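Local coordinates for protein MmoQ Response regulator (Methylococcus capsulatus, PDB 3LJX) that probably makes cyclic di-GMP from two GTP as a full-length response regulator, of which this chain is the portion holding the HDOD domain, at residues Arg116-Val130 with Arg215-Ile229. Sequence-based numbering, arbitrary orientation.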
ATOM      1  N   ARG A 116       5.196   5.834   4.491  1.00 22.57           N
ATOM      2  CA  ARG A 116       4.619   4.860   5.410  1.00 20.89           C
ATOM      3  C   ARG A 116       5.277   3.487   5.268  1.00 23.32           C
ATOM      4  O   ARG A 116       5.606   2.847   6.261  1.00 27.15           O
ATOM      5  CB  ARG A 116       3.105   4.752   5.215  1.00 21.76           C
ATOM      6  CG  ARG A 116       2.418   3.912   6.281  1.00 21.52           C
ATOM      7  CD  ARG A 116       0.910   3.875   6.050  1.00 24.76           C
ATOM      8  NE  ARG A 116       0.632   3.462   4.688  1.00 28.34           N
ATOM      9  CZ  ARG A 116      -0.130   4.135   3.836  1.00 29.30           C
ATOM     10  NH1 ARG A 116      -0.731   5.249   4.217  1.00 24.89           N
ATOM     11  NH2 ARG A 116      -0.290   3.684   2.599  1.00 31.98           N
ATOM     12  N   ALA A 117       5.468   3.028   4.034  1.00 24.31           N
ATOM     13  CA  ALA A 117       6.164   1.765   3.807  1.00 22.51           C
ATOM     14  C   ALA A 117       7.530   1.804   4.499  1.00 23.81           C
ATOM     15  O   ALA A 117       7.912   0.862   5.194  1.00 25.92           O
ATOM     16  CB  ALA A 117       6.337   1.511   2.317  1.00 19.26           C
ATOM     17  N   VAL A 118       8.259   2.902   4.313  1.00 21.96           N
ATOM     18  CA  VAL A 118       9.615   3.018   4.856  1.00 22.89           C
ATOM     19  C   VAL A 118       9.592   3.020   6.382  1.00 26.29           C
ATOM     20  O   VAL A 118      10.391   2.325   7.035  1.00 23.03           O
ATOM     21  CB  VAL A 118      10.313   4.299   4.372  1.00 28.14           C
ATOM     22  CG1 VAL A 118      11.551   4.581   5.230  1.00 30.33           C
ATOM     23  CG2 VAL A 118      10.668   4.188   2.890  1.00 20.26           C
ATOM     24  N   ALA A 119       8.660   3.784   6.949  1.00 23.09           N
ATOM     25  CA  ALA A 119       8.495   3.818   8.403  1.00 26.18           C
ATOM     26  C   ALA A 119       8.148   2.445   8.981  1.00 28.87           C
ATOM     27  O   ALA A 119       8.696   2.039  10.010  1.00 31.52           O
ATOM     28  CB  ALA A 119       7.441   4.865   8.821  1.00 19.70           C
ATOM     29  N   LEU A 120       7.234   1.733   8.331  1.00 26.82           N
ATOM     30  CA  LEU A 120       6.785   0.460   8.876  1.00 25.22           C
ATOM     31  C   LEU A 120       7.927  -0.542   8.818  1.00 20.87           C
ATOM     32  O   LEU A 120       8.129  -1.334   9.740  1.00 20.31           O
ATOM     33  CB  LEU A 120       5.552  -0.062   8.132  1.00 20.87           C
ATOM     34  CG  LEU A 120       4.953  -1.345   8.715  1.00 25.53           C
ATOM     35  CD1 LEU A 120       4.630  -1.211  10.231  1.00 21.96           C
ATOM     36  CD2 LEU A 120       3.719  -1.763   7.923  1.00 21.48           C
ATOM     37  N   GLN A 121       8.691  -0.494   7.736  1.00 19.55           N
ATOM     38  CA  GLN A 121       9.864  -1.345   7.632  1.00 22.33           C
ATOM     39  C   GLN A 121      10.839  -1.116   8.771  1.00 26.10           C
ATOM     40  O   GLN A 121      11.291  -2.082   9.393  1.00 26.50           O
ATOM     41  CB  GLN A 121      10.587  -1.145   6.303  1.00 30.17           C
ATOM     42  CG  GLN A 121      11.914  -1.876   6.268  1.00 37.79           C
ATOM     43  CD  GLN A 121      12.286  -2.306   4.881  1.00 53.30           C
ATOM     44  OE1 GLN A 121      12.420  -1.482   3.976  1.00 59.09           O
ATOM     45  NE2 GLN A 121      12.459  -3.610   4.696  1.00 61.52           N
ATOM     46  N   SER A 122      11.163   0.152   9.058  1.00 28.91           N
ATOM     47  CA  SER A 122      12.075   0.479  10.176  1.00 31.25           C
ATOM     48  C   SER A 122      11.555  -0.007  11.514  1.00 30.52           C
ATOM     49  O   SER A 122      12.271  -0.643  12.282  1.00 31.35           O
ATOM     50  CB  SER A 122      12.342   1.983  10.286  1.00 37.20           C
ATOM     51  OG  SER A 122      13.267   2.401   9.308  1.00 47.96           O
ATOM     52  N   ILE A 123      10.310   0.336  11.808  1.00 30.55           N
ATOM     53  CA  ILE A 123       9.676  -0.138  13.024  1.00 30.82           C
ATOM     54  C   ILE A 123       9.784  -1.665  13.146  1.00 33.16           C
ATOM     55  O   ILE A 123      10.322  -2.173  14.128  1.00 32.87           O
ATOM     56  CB  ILE A 123       8.213   0.309  13.087  1.00 25.79           C
ATOM     57  CG1 ILE A 123       8.155   1.833  13.229  1.00 24.32           C
ATOM     58  CG2 ILE A 123       7.495  -0.395  14.226  1.00 26.89           C
ATOM     59  CD1 ILE A 123       6.788   2.447  12.949  1.00 21.45           C
ATOM     60  N   THR A 124       9.310  -2.401  12.144  1.00 29.29           N
ATOM     61  CA  THR A 124       9.317  -3.860  12.267  1.00 27.95           C
ATOM     62  C   THR A 124      10.734  -4.437  12.281  1.00 30.53           C
ATOM     63  O   THR A 124      10.961  -5.516  12.833  1.00 34.01           O
ATOM     64  CB  THR A 124       8.495  -4.519  11.163  1.00 27.54           C
ATOM     65  OG1 THR A 124       9.049  -4.162   9.888  1.00 25.39           O
ATOM     66  CG2 THR A 124       7.026  -4.047  11.246  1.00 21.90           C
ATOM     67  N   ALA A 125      11.682  -3.700  11.696  1.00 29.07           N
ATOM     68  CA  ALA A 125      13.088  -4.121  11.633  1.00 27.48           C
ATOM     69  C   ALA A 125      13.712  -4.206  13.012  1.00 28.74           C
ATOM     70  O   ALA A 125      14.678  -4.931  13.232  1.00 30.75           O
ATOM     71  CB  ALA A 125      13.903  -3.172  10.750  1.00 25.94           C
ATOM     72  N   GLN A 126      13.159  -3.463  13.948  1.00 27.89           N
ATOM     73  CA  GLN A 126      13.687  -3.501  15.291  1.00 33.02           C
ATOM     74  C   GLN A 126      12.778  -4.316  16.195  1.00 32.79           C
ATOM     75  O   GLN A 126      12.907  -4.263  17.401  1.00 34.22           O
ATOM     76  CB  GLN A 126      13.917  -2.075  15.834  1.00 35.24           C
ATOM     77  CG  GLN A 126      12.660  -1.221  15.940  1.00 48.67           C
ATOM     78  CD  GLN A 126      12.954   0.278  16.123  1.00 62.47           C
ATOM     79  OE1 GLN A 126      12.858   1.065  15.169  1.00 67.41           O
ATOM     80  NE2 GLN A 126      13.300   0.676  17.354  1.00 62.06           N
ATOM     81  N   ALA A 127      11.851  -5.064  15.605  1.00 27.90           N
ATOM     82  CA  ALA A 127      10.954  -5.905  16.388  1.00 28.41           C
ATOM     83  C   ALA A 127      10.935  -7.340  15.866  1.00 29.49           C
ATOM     84  O   ALA A 127      11.734  -7.703  15.002  1.00 29.35           O
ATOM     85  CB  ALA A 127       9.545  -5.320  16.420  1.00 28.18           C
ATOM     86  N   SER A 128      10.026  -8.158  16.381  1.00 25.76           N
ATOM     87  CA  SER A 128       9.990  -9.556  15.968  1.00 33.08           C
ATOM     88  C   SER A 128       8.603 -10.055  15.575  1.00 33.30           C
ATOM     89  O   SER A 128       8.283 -11.214  15.823  1.00 37.63           O
ATOM     90  CB  SER A 128      10.551 -10.437  17.084  1.00 32.51           C
ATOM     91  OG  SER A 128      11.906 -10.119  17.318  1.00 37.96           O
ATOM     92  N   THR A 129       7.786  -9.194  14.977  1.00 28.90           N
ATOM     93  CA  THR A 129       6.427  -9.571  14.600  1.00 27.36           C
ATOM     94  C   THR A 129       6.380 -10.169  13.195  1.00 26.19           C
ATOM     95  O   THR A 129       6.023 -11.337  13.013  1.00 29.95           O
ATOM     96  CB  THR A 129       5.456  -8.365  14.675  1.00 23.27           C
ATOM     97  OG1 THR A 129       6.055  -7.223  14.037  1.00 19.77           O
ATOM     98  CG2 THR A 129       5.163  -8.024  16.109  1.00 24.53           C
ATOM     99  N   VAL A 130       6.736  -9.363  12.204  1.00 21.87           N
ATOM    100  CA  VAL A 130       6.653  -9.785  10.813  1.00 24.07           C
ATOM    101  C   VAL A 130       7.984  -9.537  10.104  1.00 27.38           C
ATOM    102  O   VAL A 130       8.852  -8.831  10.627  1.00 30.17           O
ATOM    103  CB  VAL A 130       5.538  -9.013  10.082  1.00 24.18           C
ATOM    104  CG1 VAL A 130       4.221  -9.173  10.819  1.00 20.85           C
ATOM    105  CG2 VAL A 130       5.895  -7.538   9.990  1.00 25.56           C
ATOM    106  N   ARG A 215      -0.051 -11.096  18.571  1.00 28.24           N
ATOM    107  CA  ARG A 215       0.763 -10.604  17.470  1.00 22.23           C
ATOM    108  C   ARG A 215      -0.064  -9.691  16.576  1.00 20.82           C
ATOM    109  O   ARG A 215       0.445  -8.705  16.054  1.00 20.46           O
ATOM    110  CB  ARG A 215       1.347 -11.770  16.658  1.00 17.01           C
ATOM    111  CG  ARG A 215       2.331 -11.341  15.576  1.00 20.04           C
ATOM    112  CD  ARG A 215       2.910 -12.550  14.844  1.00 25.83           C
ATOM    113  NE  ARG A 215       3.505 -13.511  15.774  1.00 23.92           N
ATOM    114  CZ  ARG A 215       4.805 -13.748  15.869  1.00 24.55           C
ATOM    115  NH1 ARG A 215       5.662 -13.103  15.080  1.00 20.50           N
ATOM    116  NH2 ARG A 215       5.246 -14.632  16.750  1.00 25.61           N
ATOM    117  N   THR A 216      -1.341 -10.014  16.408  1.00 22.89           N
ATOM    118  CA  THR A 216      -2.201  -9.196  15.562  1.00 29.19           C
ATOM    119  C   THR A 216      -2.322  -7.784  16.128  1.00 30.05           C
ATOM    120  O   THR A 216      -2.248  -6.804  15.382  1.00 27.34           O
ATOM    121  CB  THR A 216      -3.604  -9.800  15.396  1.00 32.42           C
ATOM    122  OG1 THR A 216      -3.489 -11.160  14.956  1.00 37.45           O
ATOM    123  CG2 THR A 216      -4.368  -9.022  14.360  1.00 27.88           C
ATOM    124  N   GLY A 217      -2.484  -7.693  17.449  1.00 25.98           N
ATOM    125  CA  GLY A 217      -2.574  -6.415  18.134  1.00 24.72           C
ATOM    126  C   GLY A 217      -1.265  -5.654  18.038  1.00 26.52           C
ATOM    127  O   GLY A 217      -1.248  -4.438  17.827  1.00 24.14           O
ATOM    128  N   ARG A 218      -0.152  -6.371  18.164  1.00 26.41           N
ATOM    129  CA  ARG A 218       1.149  -5.708  18.157  1.00 27.32           C
ATOM    130  C   ARG A 218       1.470  -5.179  16.763  1.00 28.57           C
ATOM    131  O   ARG A 218       1.948  -4.046  16.601  1.00 26.57           O
ATOM    132  CB  ARG A 218       2.249  -6.639  18.653  1.00 26.30           C
ATOM    133  CG  ARG A 218       3.560  -5.929  18.928  1.00 35.90           C
ATOM    134  CD  ARG A 218       4.612  -6.916  19.376  1.00 49.83           C
ATOM    135  NE  ARG A 218       4.819  -6.848  20.810  1.00 66.62           N
ATOM    136  CZ  ARG A 218       5.881  -6.283  21.371  1.00 82.44           C
ATOM    137  NH1 ARG A 218       6.832  -5.761  20.603  1.00 85.75           N
ATOM    138  NH2 ARG A 218       5.998  -6.248  22.693  1.00 88.37           N
ATOM    139  N   PHE A 219       1.181  -5.984  15.752  1.00 22.96           N
ATOM    140  CA  PHE A 219       1.404  -5.546  14.384  1.00 24.93           C
ATOM    141  C   PHE A 219       0.469  -4.368  14.080  1.00 23.79           C
ATOM    142  O   PHE A 219       0.887  -3.386  13.464  1.00 21.24           O
ATOM    143  CB  PHE A 219       1.194  -6.715  13.416  1.00 27.39           C
ATOM    144  CG  PHE A 219       1.565  -6.411  11.992  1.00 26.04           C
ATOM    145  CD1 PHE A 219       2.622  -5.574  11.697  1.00 24.78           C
ATOM    146  CD2 PHE A 219       0.868  -7.000  10.944  1.00 30.05           C
ATOM    147  CE1 PHE A 219       2.965  -5.299  10.376  1.00 25.90           C
ATOM    148  CE2 PHE A 219       1.207  -6.736   9.623  1.00 31.36           C
ATOM    149  CZ  PHE A 219       2.264  -5.883   9.340  1.00 30.05           C
ATOM    150  N   ALA A 220      -0.780  -4.445  14.541  1.00 18.64           N
ATOM    151  CA  ALA A 220      -1.706  -3.333  14.353  1.00 23.13           C
ATOM    152  C   ALA A 220      -1.136  -2.033  14.949  1.00 23.82           C
ATOM    153  O   ALA A 220      -1.178  -0.973  14.318  1.00 23.42           O
ATOM    154  CB  ALA A 220      -3.090  -3.654  14.955  1.00 19.36           C
ATOM    155  N   ARG A 221      -0.604  -2.108  16.162  1.00 18.20           N
ATOM    156  CA  ARG A 221      -0.031  -0.916  16.788  1.00 19.93           C
ATOM    157  C   ARG A 221       1.177  -0.418  15.986  1.00 25.36           C
ATOM    158  O   ARG A 221       1.418   0.787  15.903  1.00 27.52           O
ATOM    159  CB  ARG A 221       0.341  -1.174  18.247  1.00 19.48           C
ATOM    160  CG  ARG A 221      -0.868  -1.172  19.195  1.00 23.63           C
ATOM    161  CD  ARG A 221      -0.476  -1.371  20.671  1.00 24.08           C
ATOM    162  NE  ARG A 221      -0.159  -2.770  20.955  1.00 27.21           N
ATOM    163  CZ  ARG A 221      -1.079  -3.703  21.179  1.00 27.49           C
ATOM    164  NH1 ARG A 221      -2.374  -3.386  21.158  1.00 21.66           N
ATOM    165  NH2 ARG A 221      -0.712  -4.956  21.415  1.00 28.66           N
ATOM    166  N   GLN A 222       1.907  -1.334  15.354  1.00 24.31           N
ATOM    167  CA  GLN A 222       3.047  -0.935  14.525  1.00 24.56           C
ATOM    168  C   GLN A 222       2.600  -0.225  13.260  1.00 23.78           C
ATOM    169  O   GLN A 222       3.233   0.750  12.817  1.00 29.72           O
ATOM    170  CB  GLN A 222       3.910  -2.133  14.171  1.00 24.31           C
ATOM    171  CG  GLN A 222       4.657  -2.755  15.368  1.00 21.48           C
ATOM    172  CD  GLN A 222       5.287  -4.099  14.995  1.00 22.39           C
ATOM    173  OE1 GLN A 222       4.719  -4.867  14.197  1.00 21.21           O
ATOM    174  NE2 GLN A 222       6.458  -4.388  15.565  1.00 20.47           N
ATOM    175  N   LEU A 223       1.502  -0.710  12.694  1.00 20.38           N
ATOM    176  CA  LEU A 223       0.899  -0.096  11.517  1.00 26.43           C
ATOM    177  C   LEU A 223       0.378   1.290  11.865  1.00 26.88           C
ATOM    178  O   LEU A 223       0.643   2.254  11.146  1.00 22.00           O
ATOM    179  CB  LEU A 223      -0.250  -0.955  11.001  1.00 28.16           C
ATOM    180  CG  LEU A 223       0.168  -2.113  10.098  1.00 31.82           C
ATOM    181  CD1 LEU A 223      -0.735  -3.351  10.304  1.00 26.61           C
ATOM    182  CD2 LEU A 223       0.166  -1.629   8.644  1.00 29.41           C
ATOM    183  N   ALA A 224      -0.350   1.379  12.980  1.00 23.36           N
ATOM    184  CA  ALA A 224      -0.929   2.646  13.418  1.00 29.43           C
ATOM    185  C   ALA A 224       0.188   3.663  13.626  1.00 28.81           C
ATOM    186  O   ALA A 224       0.058   4.826  13.251  1.00 28.20           O
ATOM    187  CB  ALA A 224      -1.764   2.461  14.720  1.00 20.55           C
ATOM    188  N   LEU A 225       1.301   3.214  14.200  1.00 22.95           N
ATOM    189  CA  LEU A 225       2.423   4.110  14.416  1.00 25.61           C
ATOM    190  C   LEU A 225       3.054   4.579  13.094  1.00 28.85           C
ATOM    191  O   LEU A 225       3.415   5.747  12.956  1.00 23.57           O
ATOM    192  CB  LEU A 225       3.466   3.448  15.288  1.00 23.39           C
ATOM    193  CG  LEU A 225       4.314   4.446  16.039  1.00 34.44           C
ATOM    194  CD1 LEU A 225       3.426   5.280  16.961  1.00 37.14           C
ATOM    195  CD2 LEU A 225       5.358   3.682  16.820  1.00 41.39           C
ATOM    196  N   ALA A 226       3.185   3.678  12.124  1.00 23.00           N
ATOM    197  CA  ALA A 226       3.732   4.069  10.827  1.00 26.51           C
ATOM    198  C   ALA A 226       2.820   5.106  10.181  1.00 31.44           C
ATOM    199  O   ALA A 226       3.290   6.067   9.568  1.00 28.89           O
ATOM    200  CB  ALA A 226       3.882   2.864   9.905  1.00 19.68           C
ATOM    201  N   GLN A 227       1.513   4.902  10.317  1.00 29.53           N
ATOM    202  CA  GLN A 227       0.544   5.805   9.710  1.00 28.84           C
ATOM    203  C   GLN A 227       0.601   7.190  10.358  1.00 30.51           C
ATOM    204  O   GLN A 227       0.697   8.210   9.659  1.00 24.11           O
ATOM    205  CB  GLN A 227      -0.875   5.232   9.806  1.00 24.59           C
ATOM    206  CG  GLN A 227      -1.939   6.184   9.288  1.00 30.40           C
ATOM    207  CD  GLN A 227      -1.850   6.412   7.779  1.00 33.40           C
ATOM    208  OE1 GLN A 227      -1.643   5.475   7.008  1.00 34.15           O
ATOM    209  NE2 GLN A 227      -2.025   7.657   7.355  1.00 33.96           N
ATOM    210  N   HIS A 228       0.548   7.228  11.689  1.00 29.11           N
ATOM    211  CA  HIS A 228       0.494   8.509  12.407  1.00 33.44           C
ATOM    212  C   HIS A 228       1.801   9.272  12.289  1.00 32.24           C
ATOM    213  O   HIS A 228       1.804  10.484  12.118  1.00 32.09           O
ATOM    214  CB  HIS A 228       0.119   8.317  13.884  1.00 35.72           C
ATOM    215  CG  HIS A 228      -1.319   7.955  14.099  1.00 42.67           C
ATOM    216  ND1 HIS A 228      -1.841   6.730  13.739  1.00 45.57           N
ATOM    217  CD2 HIS A 228      -2.344   8.656  14.639  1.00 46.64           C
ATOM    218  CE1 HIS A 228      -3.125   6.691  14.048  1.00 47.71           C
ATOM    219  NE2 HIS A 228      -3.456   7.847  14.597  1.00 49.57           N
ATOM    220  N   ILE A 229       2.912   8.555  12.376  1.00 34.48           N
ATOM    221  CA  ILE A 229       4.222   9.160  12.183  1.00 37.12           C
ATOM    222  C   ILE A 229       4.346   9.767  10.789  1.00 36.48           C
ATOM    223  O   ILE A 229       4.915  10.836  10.627  1.00 36.85           O
ATOM    224  CB  ILE A 229       5.326   8.119  12.357  1.00 38.98           C
ATOM    225  CG1 ILE A 229       5.815   8.102  13.796  1.00 43.69           C
ATOM    226  CG2 ILE A 229       6.483   8.375  11.403  1.00 40.12           C
ATOM    227  CD1 ILE A 229       6.516   6.802  14.156  1.00 48.36           C
TER
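Leu120 packs as a knob into a hole formed by Phe219, Gln222, Leu223 and Ala226. Its two branches part: CD2 meets Leu223 CD2 at 3.6 Å, and CD1 rests on the backbone O of Gln222. With CG anti to the backbone N (chi1 -176°), both methyls reach helix 214-233. Ala226 returns the fit, seated among Arg116, Ala119, Leu120 and Ile123. Its small side chain lets the backbones come close, with Leu120 CA and Ala226 CA 5.1 Å apart. Ile123 and Gln222 run alongside each other but point opposite ways, with Ile123 CG2 against Gln222 CG.

After helix 106-125, the loop folds back over helix 214-233. Val130 CG1 sits over the centre of the Phe219 ring, 3.8 Å from its centroid, a CH-pi contact. Leu223 CD1 covers the opposite face, so the ring is sandwiched. Thr129 OG1 donates to a lone pair of Gln222 OE1 (2.7 Å), in the carbonyl plane. Thr129 CG2 lies on Arg218 CD. Arg215 NH1 donates to Thr129 O at 2.7 Å, with the acceptor in the guanidinium plane.

At the other end, Arg116 NH1 donates to Gln227 OE1 (2.9 Å), which lies tilted from the guanidinium plane. Arg116 NE also bonds Gly139 O, and NH2 forms a salt bridge with Asp143, which together fix the group's rotation. Gln227 NE2 is held by Asp231.

Helix 196-204 backs Phe219 and Leu223. The N-to-C directions of the two short helical segments differ by 136°, closer to antiparallel than to parallel. Their axes approach to 8.5 Å. This is knobs-into-holes packing of helix 106-125 and its following loop on helix 214-233, in the all-helical portion of the protein that holds the HDOD domain.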